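PDB 2YMZ: galectin 2, which probably binds carbohydrates, most likely beta-galactosides, as a galectin-type lectin. Local coordinates for residues Trp11-Met17 / Ile83-Gly89; Ala31-Lys37 / Ile113-Leu119; Ser38-His44 / Cys56-Asp62. All blocks are in the same frame, centred on the assembly; numbering follows the deposited sequence.

Interaction 1 of 3, residues Trp11-Met17 / Ile83-Gly89; sequences WKSGGTM and IIVEFLG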
loop_
_atom_site.group_PDB
_atom_site.type_symbol
_atom_site.label_atom_id
_atom_site.label_comp_id
_atom_site.label_asym_id
_atom_site.label_seq_id
_atom_site.Cartn_x
_atom_site.Cartn_y
_atom_site.Cartn_z
ATOM N N TRP A 11 -3.169 10.365 -8.380
ATOM C CA TRP A 11 -3.986 11.069 -7.426
ATOM C C TRP A 11 -4.047 12.546 -7.784
ATOM O O TRP A 11 -2.999 13.205 -7.911
ATOM C CB TRP A 11 -3.386 10.964 -6.006
ATOM C CG TRP A 11 -4.353 11.249 -4.867
ATOM C CD1 TRP A 11 -5.607 10.767 -4.711
ATOM C CD2 TRP A 11 -4.061 11.983 -3.681
ATOM N NE1 TRP A 11 -6.145 11.194 -3.555
ATOM C CE2 TRP A 11 -5.206 11.935 -2.880
ATOM C CE3 TRP A 11 -2.931 12.702 -3.227
ATOM C CZ2 TRP A 11 -5.287 12.571 -1.647
ATOM C CZ3 TRP A 11 -3.011 13.349 -1.979
ATOM C CH2 TRP A 11 -4.174 13.264 -1.203
ATOM N N LYS A 12 -5.270 13.057 -7.922
ATOM C CA LYS A 12 -5.470 14.419 -8.428
ATOM C C LYS A 12 -6.260 15.276 -7.496
ATOM O O LYS A 12 -6.914 14.850 -6.514
ATOM C CB LYS A 12 -6.224 14.365 -9.801
ATOM C CG LYS A 12 -5.342 13.937 -10.988
ATOM C CD LYS A 12 -6.006 14.271 -12.340
ATOM C CE LYS A 12 -4.989 14.472 -13.457
ATOM N NZ LYS A 12 -4.465 13.190 -14.013
ATOM N N SER A 13 -6.338 16.542 -7.867
ATOM C CA SER A 13 -7.001 17.444 -7.044
ATOM C C SER A 13 -8.453 17.037 -6.799
ATOM O O SER A 13 -9.132 16.481 -7.682
ATOM C CB SER A 13 -6.863 18.810 -7.728
ATOM O OG SER A 13 -7.002 19.778 -6.767
ATOM N N GLY A 14 -8.937 17.243 -5.592
ATOM C CA GLY A 14 -10.231 16.657 -5.166
ATOM C C GLY A 14 -10.053 15.254 -4.507
ATOM O O GLY A 14 -10.976 14.754 -3.802
ATOM N N GLY A 15 -8.874 14.666 -4.702
ATOM C CA GLY A 15 -8.531 13.320 -4.139
ATOM C C GLY A 15 -8.560 13.269 -2.617
ATOM O O GLY A 15 -8.303 14.260 -1.955
ATOM N N THR A 16 -8.847 12.085 -2.040
ATOM C CA THR A 16 -8.880 11.910 -0.568
ATOM C C THR A 16 -8.092 10.617 -0.398
ATOM O O THR A 16 -8.221 9.700 -1.218
ATOM C CB THR A 16 -10.294 11.650 -0.049
ATOM O OG1 THR A 16 -11.075 12.813 -0.274
ATOM C CG2 THR A 16 -10.312 11.473 1.474
ATOM N N MET A 17 -7.234 10.550 0.624
ATOM C CA MET A 17 -6.499 9.321 0.933
ATOM C C MET A 17 -6.662 9.071 2.436
ATOM O O MET A 17 -6.593 10.021 3.255
ATOM C CB MET A 17 -5.035 9.566 0.617
ATOM C CG MET A 17 -4.137 8.375 0.830
ATOM S SD MET A 17 -2.436 8.889 0.321
ATOM C CE MET A 17 -2.573 8.965 -1.481
ATOM N N ILE A 83 -5.410 8.693 9.572
ATOM C CA ILE A 83 -4.983 10.022 9.038
ATOM C C ILE A 83 -5.704 10.204 7.653
ATOM O O ILE A 83 -5.639 9.326 6.836
ATOM C CB ILE A 83 -3.459 10.013 8.886
ATOM C CG1 ILE A 83 -2.830 9.946 10.309
ATOM C CG2 ILE A 83 -2.985 11.311 8.269
ATOM C CD1 ILE A 83 -1.382 9.511 10.447
ATOM N N ILE A 84 -6.318 11.353 7.411
ATOM C CA ILE A 84 -6.961 11.537 6.096
ATOM C C ILE A 84 -6.237 12.699 5.407
ATOM O O ILE A 84 -6.034 13.713 6.074
ATOM C CB ILE A 84 -8.402 11.939 6.295
ATOM C CG1 ILE A 84 -9.103 10.724 6.909
ATOM C CG2 ILE A 84 -9.029 12.284 4.913
ATOM C CD1 ILE A 84 -10.513 10.898 7.417
ATOM N N VAL A 85 -5.793 12.508 4.180
ATOM C CA VAL A 85 -5.116 13.574 3.420
ATOM C C VAL A 85 -6.054 13.942 2.277
ATOM O O VAL A 85 -6.595 13.040 1.611
ATOM C CB VAL A 85 -3.830 13.088 2.795
ATOM C CG1 VAL A 85 -3.077 14.316 2.209
ATOM C CG2 VAL A 85 -2.914 12.406 3.870
ATOM N N GLU A 86 -6.203 15.250 2.027
ATOM C CA GLU A 86 -6.973 15.695 0.857
ATOM C C GLU A 86 -6.151 16.604 -0.002
ATOM O O GLU A 86 -5.372 17.436 0.554
ATOM C CB GLU A 86 -8.152 16.415 1.359
ATOM C CG GLU A 86 -9.169 15.375 1.724
ATOM C CD GLU A 86 -10.164 15.889 2.676
ATOM O OE1 GLU A 86 -10.014 17.059 3.063
ATOM O OE2 GLU A 86 -11.087 15.093 3.031
ATOM N N PHE A 87 -6.264 16.385 -1.320
ATOM C CA PHE A 87 -5.500 17.111 -2.307
ATOM C C PHE A 87 -6.447 18.241 -2.747
ATOM O O PHE A 87 -7.446 17.989 -3.474
ATOM C CB PHE A 87 -5.135 16.144 -3.443
ATOM C CG PHE A 87 -4.205 16.716 -4.492
ATOM C CD1 PHE A 87 -4.011 18.098 -4.630
ATOM C CD2 PHE A 87 -3.620 15.862 -5.405
ATOM C CE1 PHE A 87 -3.189 18.615 -5.605
ATOM C CE2 PHE A 87 -2.750 16.372 -6.398
ATOM C CZ PHE A 87 -2.571 17.746 -6.501
ATOM N N LEU A 88 -6.239 19.436 -2.207
ATOM C CA LEU A 88 -7.202 20.494 -2.442
ATOM C C LEU A 88 -6.610 21.620 -3.326
ATOM O O LEU A 88 -6.473 22.753 -2.877
ATOM C CB LEU A 88 -7.784 21.006 -1.122
ATOM C CG LEU A 88 -8.549 19.973 -0.300
ATOM C CD1 LEU A 88 -9.039 20.629 0.947
ATOM C CD2 LEU A 88 -9.725 19.384 -1.047
ATOM N N GLY A 89 -6.197 21.275 -4.545
ATOM C CA GLY A 89 -5.725 22.277 -5.474
ATOM C C GLY A 89 -4.425 22.870 -5.010
ATOM O O GLY A 89 -3.390 22.232 -5.172
#

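Interaction 2 of 3, residues Ala31-Lys37 / Ile113-Leu119; sequences AINLGCK and ISYLNIL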
loop_
_atom_site.group_PDB
_atom_site.type_symbol
_atom_site.label_atom_id
_atom_site.label_comp_id
_atom_site.label_asym_id
_atom_site.label_seq_id
_atom_site.Cartn_x
_atom_site.Cartn_y
_atom_site.Cartn_z
ATOM N N ALA A 31 6.652 9.034 8.818
ATOM C CA ALA A 31 6.400 10.066 7.827
ATOM C C ALA A 31 5.535 9.454 6.694
ATOM O O ALA A 31 5.664 8.287 6.360
ATOM C CB ALA A 31 7.694 10.578 7.222
ATOM N N ILE A 32 4.682 10.286 6.185
ATOM C CA ILE A 32 3.830 9.919 5.019
ATOM C C ILE A 32 4.372 10.940 3.989
ATOM O O ILE A 32 4.318 12.197 4.193
ATOM C CB ILE A 32 2.368 10.236 5.335
ATOM C CG1 ILE A 32 1.830 9.226 6.349
ATOM C CG2 ILE A 32 1.499 10.153 4.072
ATOM C CD1 ILE A 32 0.498 9.596 6.984
ATOM N N ASN A 33 4.889 10.404 2.866
ATOM C CA ASN A 33 5.521 11.231 1.807
ATOM C C ASN A 33 4.736 11.057 0.465
ATOM O O ASN A 33 4.571 9.962 0.030
ATOM C CB ASN A 33 6.909 10.737 1.600
ATOM C CG ASN A 33 7.804 11.047 2.839
ATOM O OD1 ASN A 33 7.756 12.145 3.307
ATOM N ND2 ASN A 33 8.564 10.120 3.300
ATOM N N LEU A 34 4.335 12.158 -0.117
ATOM C CA LEU A 34 3.470 12.151 -1.328
ATOM C C LEU A 34 4.181 13.031 -2.358
ATOM O O LEU A 34 4.599 14.153 -2.066
ATOM C CB LEU A 34 2.127 12.706 -1.010
ATOM C CG LEU A 34 1.303 11.653 -0.228
ATOM C CD1 LEU A 34 0.232 12.379 0.583
ATOM C CD2 LEU A 34 0.694 10.600 -1.211
ATOM N N GLY A 35 4.397 12.477 -3.561
ATOM C CA GLY A 35 4.990 13.367 -4.574
ATOM C C GLY A 35 5.050 12.680 -5.903
ATOM O O GLY A 35 4.170 11.950 -6.264
ATOM N N CYS A 36 6.138 12.921 -6.615
ATOM C CA CYS A 36 6.225 12.222 -7.872
ATOM C C CYS A 36 7.280 11.144 -7.929
ATOM O O CYS A 36 7.207 10.311 -8.856
ATOM C CB CYS A 36 6.240 13.210 -9.028
ATOM S SG CYS A 36 7.856 13.887 -9.250
ATOM N N LYS A 37 8.197 11.092 -6.936
ATOM C CA LYS A 37 9.137 10.011 -6.756
ATOM C C LYS A 37 9.849 10.231 -5.418
ATOM O O LYS A 37 9.539 11.190 -4.722
ATOM C CB LYS A 37 10.155 10.009 -7.931
ATOM C CG LYS A 37 10.945 11.309 -8.015
ATOM C CD LYS A 37 11.968 11.212 -9.171
ATOM C CE LYS A 37 11.317 11.359 -10.527
ATOM N NZ LYS A 37 12.259 11.985 -11.506
ATOM N N ILE A 113 -0.325 13.515 -8.086
ATOM C CA ILE A 113 0.627 12.863 -7.197
ATOM C C ILE A 113 0.693 11.405 -7.676
ATOM O O ILE A 113 -0.331 10.719 -7.779
ATOM C CB ILE A 113 0.145 12.939 -5.713
ATOM C CG1 ILE A 113 0.070 14.417 -5.209
ATOM C CG2 ILE A 113 0.939 11.979 -4.803
ATOM C CD1 ILE A 113 1.405 15.084 -5.155
ATOM N N SER A 114 1.873 10.946 -8.001
ATOM C CA SER A 114 1.979 9.573 -8.442
ATOM C C SER A 114 2.690 8.642 -7.478
ATOM O O SER A 114 2.667 7.423 -7.653
ATOM C CB SER A 114 2.619 9.519 -9.829
ATOM O OG SER A 114 3.947 9.933 -9.721
ATOM N N TYR A 115 3.338 9.196 -6.444
ATOM C CA TYR A 115 4.139 8.360 -5.645
ATOM C C TYR A 115 3.804 8.602 -4.131
ATOM O O TYR A 115 3.600 9.748 -3.720
ATOM C CB TYR A 115 5.592 8.806 -5.859
ATOM C CG TYR A 115 6.580 8.163 -4.950
ATOM C CD1 TYR A 115 7.057 6.891 -5.197
ATOM C CD2 TYR A 115 7.053 8.871 -3.829
ATOM C CE1 TYR A 115 7.924 6.288 -4.331
ATOM C CE2 TYR A 115 7.945 8.281 -2.933
ATOM C CZ TYR A 115 8.381 7.017 -3.190
ATOM O OH TYR A 115 9.352 6.456 -2.366
ATOM N N LEU A 116 3.782 7.490 -3.360
ATOM C CA LEU A 116 3.596 7.577 -1.896
ATOM C C LEU A 116 4.629 6.660 -1.212
ATOM O O LEU A 116 4.851 5.536 -1.632
ATOM C CB LEU A 116 2.193 7.008 -1.577
ATOM C CG LEU A 116 1.775 6.630 -0.127
ATOM C CD1 LEU A 116 1.814 7.811 0.843
ATOM C CD2 LEU A 116 0.359 6.004 -0.160
ATOM N N ASN A 117 5.194 7.089 -0.070
ATOM C CA ASN A 117 5.865 6.105 0.737
ATOM C C ASN A 117 5.544 6.467 2.212
ATOM O O ASN A 117 5.065 7.588 2.511
ATOM C CB ASN A 117 7.365 5.984 0.420
ATOM C CG ASN A 117 8.210 7.107 0.961
ATOM O OD1 ASN A 117 8.013 7.576 2.078
ATOM N ND2 ASN A 117 9.251 7.485 0.196
ATOM N N ILE A 118 5.610 5.436 3.047
ATOM C CA ILE A 118 5.380 5.678 4.470
ATOM C C ILE A 118 6.622 5.094 5.119
ATOM O O ILE A 118 7.000 3.976 4.781
ATOM C CB ILE A 118 4.063 5.013 4.916
ATOM C CG1 ILE A 118 2.927 5.851 4.355
ATOM C CG2 ILE A 118 3.960 5.267 6.456
ATOM C CD1 ILE A 118 1.530 5.292 4.400
ATOM N N LEU A 119 7.269 5.839 6.032
ATOM C CA LEU A 119 8.563 5.410 6.607
ATOM C C LEU A 119 8.461 5.554 8.138
ATOM O O LEU A 119 7.623 6.362 8.640
ATOM C CB LEU A 119 9.687 6.370 6.184
ATOM C CG LEU A 119 9.946 6.639 4.672
ATOM C CD1 LEU A 119 11.218 7.444 4.413
ATOM C CD2 LEU A 119 10.042 5.306 3.980
#

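Interaction 3 of 3, residues Ser38-His44 / Cys56-Asp62; sequences SSDLALH and CNSLCSD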
loop_
_atom_site.group_PDB
_atom_site.type_symbol
_atom_site.label_atom_id
_atom_site.label_comp_id
_atom_site.label_asym_id
_atom_site.label_seq_id
_atom_site.Cartn_x
_atom_site.Cartn_y
_atom_site.Cartn_z
ATOM N N SER A 38 10.747 9.353 -5.005
ATOM C CA SER A 38 11.290 9.524 -3.658
ATOM C C SER A 38 11.995 10.854 -3.434
ATOM O O SER A 38 11.959 11.385 -2.332
ATOM C CB SER A 38 12.162 8.350 -3.227
ATOM O OG SER A 38 13.176 8.146 -4.187
ATOM N N SER A 39 12.556 11.439 -4.502
ATOM C CA SER A 39 13.369 12.652 -4.381
ATOM C C SER A 39 12.601 13.955 -4.652
ATOM O O SER A 39 13.126 15.049 -4.574
ATOM C CB SER A 39 14.518 12.498 -5.384
ATOM O OG SER A 39 13.961 12.347 -6.664
ATOM N N ASP A 40 11.327 13.848 -4.980
ATOM C CA ASP A 40 10.496 14.980 -5.290
ATOM C C ASP A 40 9.141 14.814 -4.576
ATOM O O ASP A 40 8.280 14.051 -5.016
ATOM C CB ASP A 40 10.282 15.110 -6.803
ATOM C CG ASP A 40 11.512 15.662 -7.492
ATOM O OD1 ASP A 40 11.761 16.870 -7.314
ATOM O OD2 ASP A 40 12.276 14.866 -8.080
ATOM N N LEU A 41 8.943 15.513 -3.461
ATOM C CA LEU A 41 7.738 15.354 -2.639
ATOM C C LEU A 41 6.968 16.639 -2.471
ATOM O O LEU A 41 7.553 17.690 -2.158
ATOM C CB LEU A 41 8.155 14.881 -1.197
ATOM C CG LEU A 41 8.942 13.542 -1.156
ATOM C CD1 LEU A 41 9.391 13.212 0.288
ATOM C CD2 LEU A 41 8.048 12.391 -1.687
ATOM N N ALA A 42 5.667 16.588 -2.757
ATOM C CA ALA A 42 4.757 17.670 -2.449
ATOM C C ALA A 42 4.499 17.808 -0.956
ATOM O O ALA A 42 4.351 18.918 -0.460
ATOM C CB ALA A 42 3.459 17.497 -3.221
ATOM N N LEU A 43 4.472 16.667 -0.246
ATOM C CA LEU A 43 4.057 16.705 1.167
ATOM C C LEU A 43 4.899 15.644 1.878
ATOM O O LEU A 43 4.812 14.430 1.566
ATOM C CB LEU A 43 2.555 16.463 1.346
ATOM C CG LEU A 43 2.049 16.358 2.837
ATOM C CD1 LEU A 43 2.466 17.571 3.671
ATOM C CD2 LEU A 43 0.545 16.094 2.959
ATOM N N HIS A 44 5.691 16.075 2.861
ATOM C CA HIS A 44 6.291 15.132 3.788
ATOM C C HIS A 44 5.664 15.491 5.129
ATOM O O HIS A 44 5.846 16.624 5.606
ATOM C CB HIS A 44 7.830 15.381 3.755
ATOM C CG HIS A 44 8.644 14.891 4.951
ATOM N ND1 HIS A 44 9.075 13.591 5.084
ATOM C CD2 HIS A 44 9.186 15.579 6.006
ATOM C CE1 HIS A 44 9.827 13.483 6.183
ATOM N NE2 HIS A 44 9.950 14.693 6.719
ATOM N N CYS A 56 5.764 19.475 8.575
ATOM C CA CYS A 56 5.492 19.256 7.145
ATOM C C CYS A 56 6.575 19.973 6.350
ATOM O O CYS A 56 7.016 21.107 6.705
ATOM C CB CYS A 56 4.127 19.814 6.765
ATOM S SG CYS A 56 2.772 18.850 7.516
ATOM N N ASN A 57 6.925 19.363 5.239
ATOM C CA ASN A 57 7.909 20.023 4.327
ATOM C C ASN A 57 7.698 19.502 2.880
ATOM O O ASN A 57 6.927 18.545 2.651
ATOM C CB ASN A 57 9.373 19.729 4.727
ATOM C CG ASN A 57 10.357 20.854 4.299
ATOM O OD1 ASN A 57 10.030 21.731 3.523
ATOM N ND2 ASN A 57 11.570 20.822 4.824
ATOM N N SER A 58 8.408 20.115 1.932
ATOM C CA SER A 58 8.446 19.566 0.540
ATOM C C SER A 58 9.909 19.321 0.198
ATOM O O SER A 58 10.795 19.850 0.865
ATOM C CB SER A 58 7.848 20.609 -0.418
ATOM O OG SER A 58 8.484 21.876 -0.233
ATOM N N LEU A 59 10.174 18.470 -0.799
ATOM C CA LEU A 59 11.495 17.986 -1.169
ATOM C C LEU A 59 11.538 18.246 -2.675
ATOM O O LEU A 59 10.592 17.828 -3.371
ATOM C CB LEU A 59 11.649 16.470 -0.886
ATOM C CG LEU A 59 12.954 15.749 -1.287
ATOM C CD1 LEU A 59 14.072 16.408 -0.437
ATOM C CD2 LEU A 59 12.952 14.276 -0.994
ATOM N N CYS A 60 12.609 18.883 -3.162
ATOM C CA CYS A 60 12.730 19.275 -4.599
ATOM C C CYS A 60 14.129 18.824 -5.036
ATOM O O CYS A 60 15.119 19.383 -4.566
ATOM C CB CYS A 60 12.526 20.800 -4.765
ATOM S SG CYS A 60 12.059 21.535 -6.385
ATOM N N SER A 61 14.177 17.811 -5.904
ATOM C CA SER A 61 15.409 17.146 -6.324
ATOM C C SER A 61 16.297 16.799 -5.135
ATOM O O SER A 61 17.496 17.115 -5.103
ATOM C CB SER A 61 16.152 17.955 -7.404
ATOM O OG SER A 61 15.296 18.131 -8.521
ATOM N N ASP A 62 15.676 16.153 -4.147
ATOM C CA ASP A 62 16.359 15.738 -2.915
ATOM C C ASP A 62 16.901 16.909 -2.046
ATOM O O ASP A 62 17.684 16.656 -1.138
ATOM C CB ASP A 62 17.467 14.688 -3.199
ATOM C CG ASP A 62 16.963 13.240 -3.138
ATOM O OD1 ASP A 62 16.011 12.944 -2.384
ATOM O OD2 ASP A 62 17.541 12.368 -3.843
HETATM O O HOH W 1 14.710 15.086 -9.533
#

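Interaction 1 of 3, residues Trp11-Met17 / Ile83-Gly89
Backbone hydrogen bonds set the frame. Met17 and Val85 form an antiparallel hydrogen-bonded pair, Met17 N to Val85 O and Val85 N to Met17 O both at 2.8 Å, and Thr16 faces Glu86 as the adjoining non-hydrogen-bonded pair. Just before Thr16 a type II turn runs from Lys12 to Gly15, closed by Gly15 N to Lys12 O at 2.7 Å, and stays tied to the partner strand: Phe87 N to Gly15 O at 3.0 Å and Gly14 N to Phe87 O at 2.7 Å. Gly14 suits the turn's third position with its positive phi; a CB on Gly15 would run into Trp11 NE1. Where Ser13 meets Gly89, Gly89 N makes a weak hydrogen bond of 2.8 Å to Ser13 OG.

Aromatic packing fills the inner side. Phe87 CB sits over the face of the Trp11 six-membered ring, 3.8 Å from its centroid, a CH-pi contact, and the Phe87 ring lies oblique to the indole. Trp11 CH2 also meets Val85 CG1 at 3.7 Å, while Ile113 touches both aromatic side chains.

Strand 11-12 pairs in one sheet and strand 16-23 in the other, so the turn carries the chain between the two layers of the galectin beta-sandwich.

Interaction 2 of 3, residues Ala31-Lys37 / Ile113-Leu119
Four apolar side chains, Ile32, Leu34, Leu116 and Ile118, share one face of this antiparallel strand pair. Leu116 CD1 touches two partners, 3.6 Å from Leu34 CD2 and 4.0 Å from Ile32 CG2; Ile32 CG1 meets Ile118 CG1 at 4.1 Å, and Leu34 CD2 reaches Ile113 CG2 at 3.9 Å.

The backbone ladder behind them is regular, with the axes of strands 31-34 and 115-119 at 168°. Two hydrogen-bonded pairs build it: Ala31 N to Leu119 O at 2.8 Å and Leu119 N to Ala31 O at 2.9 Å; Asn33 N to Asn117 O at 2.8 Å and Asn117 N to Asn33 O at 2.9 Å. It ends in a classic beta bulge: Ser114 and Tyr115 both face Gly35, whose O accepts a bond from Tyr115 N at 2.9 Å and a weak one from Ser114 N at 3.0 Å.

On the other face the polar groups are linked in a row of hydrogen bonds. Asn33 ND2 donates to Asn117 OD1 at 2.9 Å, Asn117 ND2 donates to Tyr115 OH at 2.8 Å, and the network continues from Asn33 OD1 to His44 and from Tyr115 OH to Glu5.

The pair lies inside one sheet of the galectin beta-sandwich, between strands 2-6 and 40-48; its apolar face forms part of the core, packed against Met17 and Ile19 of strand 16-23.

Interaction 3 of 3, residues Ser38-His44 / Cys56-Asp62
Leu41 lies beside Leu59, CB to CB 3.9 Å, on the same face of the beta hairpin of strands 40-48 and 53-60 in the galectin sandwich. Their backbones make a hydrogen-bonded pair, Leu41 N to Leu59 O (2.8 Å) and Leu59 N to Leu41 O (3.1 Å). The next is His44 with Asn57, His44 N to Asn57 O (2.8 Å) and Asn57 N to His44 O (3.0 Å). Between them the register slips by one, a beta bulge at the Ala42 corner. Leu43 CD1 packs 4.1 Å from Cys56 SG. On the Leu41 face, His44 ND1 is hydrogen-bonded to Asn33; His44, Asn57 and Trp64 correspond to sugar-binding residues of galectins, so this face probably belongs to the carbohydrate site.

Past Cys60 the connection to strand 63-70 is held by Asp62 N to Ser39 O (2.8 Å) and Ser61 N to Asp40 OD1 (3.0 Å). A water O donates to Asp40 OD2 at 2.8 Å and is hydrogen-bonded to Ser61 OG at 3.3 Å.

Overall arrangement
All three contacts belong to one beta-sandwich. Interactions 2 and 3 lie in the same sheet, their centres about 8 Å apart, and meet where strand 30-34 pairs with strand 40-48: Leu34 N lies 2.9 Å from Leu43 O. This sheet carries the probable sugar-binding face. Interaction 1, its centre about 13 Å from that of interaction 2 and 16 Å from that of interaction 3, bridges to the other sheet through strands 16-23 and 80-88. Core packing joins the layers, with Met17 CE 3.7 Å from Leu34 CD2. Along the chain the segments of interactions 1 and 2 alternate, whereas 38-44/56-62 is nested inside both, so early and late sequence interlock in a single compact domain.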